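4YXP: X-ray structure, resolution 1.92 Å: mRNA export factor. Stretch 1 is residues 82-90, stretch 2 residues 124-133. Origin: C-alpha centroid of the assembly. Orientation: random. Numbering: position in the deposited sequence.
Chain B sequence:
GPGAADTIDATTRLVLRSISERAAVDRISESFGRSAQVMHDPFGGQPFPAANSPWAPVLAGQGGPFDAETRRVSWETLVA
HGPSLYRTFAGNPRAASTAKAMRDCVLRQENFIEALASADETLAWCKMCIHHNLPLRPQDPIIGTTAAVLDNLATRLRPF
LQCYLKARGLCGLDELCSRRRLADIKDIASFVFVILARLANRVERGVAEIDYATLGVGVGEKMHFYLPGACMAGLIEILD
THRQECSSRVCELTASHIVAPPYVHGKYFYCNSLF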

# COMPACT_ATOMS: atom_id res chain seq x y z
N GLY B 82 -11.90 14.24 -23.46
CA GLY B 82 -11.11 14.70 -22.33
C GLY B 82 -11.39 16.13 -21.90
O GLY B 82 -11.62 16.38 -20.71
N PRO B 83 -11.35 17.08 -22.84
CA PRO B 83 -11.58 18.49 -22.49
C PRO B 83 -12.89 18.73 -21.73
O PRO B 83 -12.94 19.60 -20.87
CB PRO B 83 -11.59 19.18 -23.85
CG PRO B 83 -10.68 18.35 -24.68
CD PRO B 83 -10.94 16.94 -24.25
N SER B 84 -13.93 17.96 -22.05
CA SER B 84 -15.22 18.10 -21.39
C SER B 84 -15.12 17.77 -19.90
O SER B 84 -15.60 18.53 -19.05
CB SER B 84 -16.26 17.18 -22.05
OG SER B 84 -17.49 17.21 -21.34
N LEU B 85 -14.50 16.64 -19.58
CA LEU B 85 -14.36 16.24 -18.19
C LEU B 85 -13.48 17.24 -17.45
O LEU B 85 -13.75 17.60 -16.30
CB LEU B 85 -13.76 14.83 -18.10
CG LEU B 85 -13.59 14.24 -16.69
CD1 LEU B 85 -14.94 14.06 -16.01
CD2 LEU B 85 -12.84 12.91 -16.75
N TYR B 86 -12.43 17.69 -18.13
CA TYR B 86 -11.50 18.68 -17.60
C TYR B 86 -12.27 19.92 -17.18
O TYR B 86 -12.07 20.45 -16.09
CB TYR B 86 -10.44 19.02 -18.65
CG TYR B 86 -9.38 20.01 -18.23
CD1 TYR B 86 -9.68 21.36 -18.11
CD2 TYR B 86 -8.07 19.61 -18.00
CE1 TYR B 86 -8.71 22.28 -17.74
CE2 TYR B 86 -7.10 20.52 -17.63
CZ TYR B 86 -7.42 21.85 -17.50
OH TYR B 86 -6.45 22.76 -17.14
N ARG B 87 -13.15 20.37 -18.06
CA ARG B 87 -13.96 21.55 -17.84
C ARG B 87 -14.88 21.37 -16.62
O ARG B 87 -15.07 22.29 -15.83
CB ARG B 87 -14.77 21.87 -19.10
CG ARG B 87 -15.18 23.31 -19.26
CD ARG B 87 -15.40 23.68 -20.73
NE ARG B 87 -16.49 22.93 -21.35
CZ ARG B 87 -16.35 22.02 -22.32
NH1 ARG B 87 -15.16 21.71 -22.82
NH2 ARG B 87 -17.43 21.42 -22.80
N THR B 88 -15.43 20.17 -16.48
CA THR B 88 -16.29 19.84 -15.35
C THR B 88 -15.51 19.88 -14.02
O THR B 88 -16.00 20.42 -13.03
CB THR B 88 -16.95 18.45 -15.55
OG1 THR B 88 -17.84 18.51 -16.68
CG2 THR B 88 -17.73 18.01 -14.31
N PHE B 89 -14.32 19.29 -14.01
CA PHE B 89 -13.45 19.35 -12.84
C PHE B 89 -13.17 20.80 -12.44
O PHE B 89 -13.37 21.19 -11.29
CB PHE B 89 -12.12 18.65 -13.10
CG PHE B 89 -12.20 17.14 -13.14
CD1 PHE B 89 -13.25 16.46 -12.55
CD2 PHE B 89 -11.20 16.41 -13.76
CE1 PHE B 89 -13.30 15.08 -12.59
CE2 PHE B 89 -11.25 15.04 -13.80
CZ PHE B 89 -12.30 14.37 -13.22
N ALA B 90 -12.68 21.59 -13.39
CA ALA B 90 -12.22 22.94 -13.12
C ALA B 90 -13.37 23.86 -12.71
O ALA B 90 -13.18 24.79 -11.92
CB ALA B 90 -11.51 23.51 -14.33
N ALA B 124 -2.11 8.96 -19.03
CA ALA B 124 -2.85 9.20 -20.27
C ALA B 124 -3.63 10.51 -20.16
O ALA B 124 -3.76 11.25 -21.14
CB ALA B 124 -3.79 8.04 -20.57
N TRP B 125 -4.14 10.79 -18.97
CA TRP B 125 -4.82 12.06 -18.70
C TRP B 125 -3.86 13.23 -18.91
O TRP B 125 -4.20 14.22 -19.56
CB TRP B 125 -5.39 12.07 -17.28
CG TRP B 125 -6.11 13.34 -16.90
CD1 TRP B 125 -5.66 14.32 -16.06
CD2 TRP B 125 -7.41 13.75 -17.33
NE1 TRP B 125 -6.61 15.31 -15.95
CE2 TRP B 125 -7.69 14.99 -16.72
CE3 TRP B 125 -8.37 13.19 -18.18
CZ2 TRP B 125 -8.88 15.68 -16.93
CZ3 TRP B 125 -9.56 13.88 -18.39
CH2 TRP B 125 -9.80 15.11 -17.77
N CYS B 126 -2.65 13.10 -18.37
CA CYS B 126 -1.62 14.11 -18.57
C CYS B 126 -1.29 14.27 -20.05
O CYS B 126 -1.10 15.38 -20.53
CB CYS B 126 -0.36 13.76 -17.79
SG CYS B 126 -0.51 13.99 -16.01
N LYS B 127 -1.22 13.15 -20.77
CA LYS B 127 -0.86 13.20 -22.18
C LYS B 127 -1.97 13.89 -22.98
O LYS B 127 -1.70 14.59 -23.96
CB LYS B 127 -0.60 11.80 -22.75
CG LYS B 127 0.02 11.85 -24.14
CD LYS B 127 0.28 10.48 -24.73
CE LYS B 127 0.85 10.62 -26.14
NZ LYS B 127 1.23 9.32 -26.75
N MET B 128 -3.21 13.70 -22.55
CA MET B 128 -4.35 14.34 -23.21
C MET B 128 -4.31 15.85 -22.98
O MET B 128 -4.55 16.63 -23.90
CB MET B 128 -5.66 13.74 -22.69
CG MET B 128 -6.92 14.38 -23.28
SD MET B 128 -7.43 15.91 -22.45
CE MET B 128 -7.80 15.31 -20.80
N CYS B 129 -4.00 16.26 -21.75
CA CYS B 129 -3.90 17.68 -21.43
C CYS B 129 -2.82 18.35 -22.27
O CYS B 129 -3.02 19.44 -22.82
CB CYS B 129 -3.59 17.88 -19.94
SG CYS B 129 -4.95 17.50 -18.80
N ILE B 130 -1.67 17.68 -22.37
CA ILE B 130 -0.54 18.18 -23.14
C ILE B 130 -0.92 18.30 -24.62
O ILE B 130 -0.58 19.29 -25.27
CB ILE B 130 0.69 17.27 -22.95
CG1 ILE B 130 1.22 17.42 -21.52
CG2 ILE B 130 1.79 17.59 -23.97
CD1 ILE B 130 2.35 16.48 -21.16
N HIS B 131 -1.61 17.29 -25.13
CA HIS B 131 -2.09 17.32 -26.51
C HIS B 131 -2.89 18.59 -26.79
O HIS B 131 -2.72 19.24 -27.83
CB HIS B 131 -2.95 16.09 -26.80
CG HIS B 131 -3.65 16.14 -28.12
ND1 HIS B 131 -3.13 15.57 -29.27
CD2 HIS B 131 -4.83 16.70 -28.48
CE1 HIS B 131 -3.97 15.77 -30.27
NE2 HIS B 131 -5.01 16.45 -29.83
N HIS B 132 -3.77 18.95 -25.86
CA HIS B 132 -4.65 20.10 -26.02
C HIS B 132 -4.06 21.40 -25.47
O HIS B 132 -4.70 22.45 -25.53
CB HIS B 132 -5.99 19.83 -25.33
CG HIS B 132 -6.86 18.86 -26.06
ND1 HIS B 132 -7.40 19.14 -27.29
CD2 HIS B 132 -7.28 17.61 -25.73
CE1 HIS B 132 -8.12 18.10 -27.70
NE2 HIS B 132 -8.06 17.17 -26.77
N ASN B 133 -2.84 21.32 -24.95
CA ASN B 133 -2.17 22.49 -24.38
C ASN B 133 -2.94 23.02 -23.17
O ASN B 133 -2.98 24.22 -22.91
CB ASN B 133 -2.03 23.60 -25.43
CG ASN B 133 -0.82 24.48 -25.19
OD1 ASN B 133 0.21 24.02 -24.70
ND2 ASN B 133 -0.94 25.76 -25.53

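How do the two backbones meet? Both stretches are helical, apart from Asn133 at the end of the second, and their axes cross almost at right angles, 99° between the N-to-C directions, with a closest approach of 10.6 Å. Helices crossed so steeply touch over a short length, and the 332 Å² buried here is correspondingly modest. The backbones come nearest at Gly82 and Met128, whose CA atoms lie 6.8 Å apart. Gly82 has no side chain, and Met128 uses the space: its CE rests 3.7 Å from Gly82 CA. A CB on residue 82 would stand 2.6 Å from Met128 SD, a clash.

What does Trp125 contribute? It gives up the most surface, 92 Å². Its CA-to-CB bond points sideways, but with chi1 at 180° (t) the end of the indole comes nearer the first helix and sits as a knob among Gly82, Leu85, Tyr86 and Phe89. These residues span two turns of that helix, so a single flat side chain reaches both. Leu85 CD2 lies 3.8 Å from Trp125 CZ3, and Phe89 CE2 is 4.0 Å from Trp125 CZ2; the two aromatic planes are inclined at 61°, an oblique meeting. The backbone is part of the hole too: Gly82 O and Tyr86 N, joined by a 3.0 Å helical hydrogen bond, each lie 3.7 Å from Trp125 CH2. The polar atom of the indole, NE1, is satisfied by a hydrogen bond elsewhere in the structure.

How does Tyr86 take part? It gives up 46 Å² and touches two residues one turn apart on the second helix. Tyr86 CB lies 4.1 Å from Trp125 CH2, and the ring meets both partners: Tyr86 CD2 is 4.2 Å from Trp125 CZ2 and 3.9 Å from Cys129 SG. The sulfur approaches the edge of the ring, near its plane, where the ring hydrogens carry a slight positive charge that suits a polarizable sulfur.

Why does Pro83 cover as much surface as Tyr86? Its compact ring touches both Met128 and His132, also one turn apart. Pro83 CD is 4.1 Å from Met128 SD, an apolar contact, and Pro83 CG lies over one face of the imidazole, 3.7 Å from the centroid of the His132 ring and 21° off its normal. This is a CH-pi contact, in which a C-H group of the proline meets the pi electrons of the histidine. No hydrogen bond crosses between the stretches; the helices are held by close apolar and aromatic packing, while their backbone hydrogen bonds run within each helix.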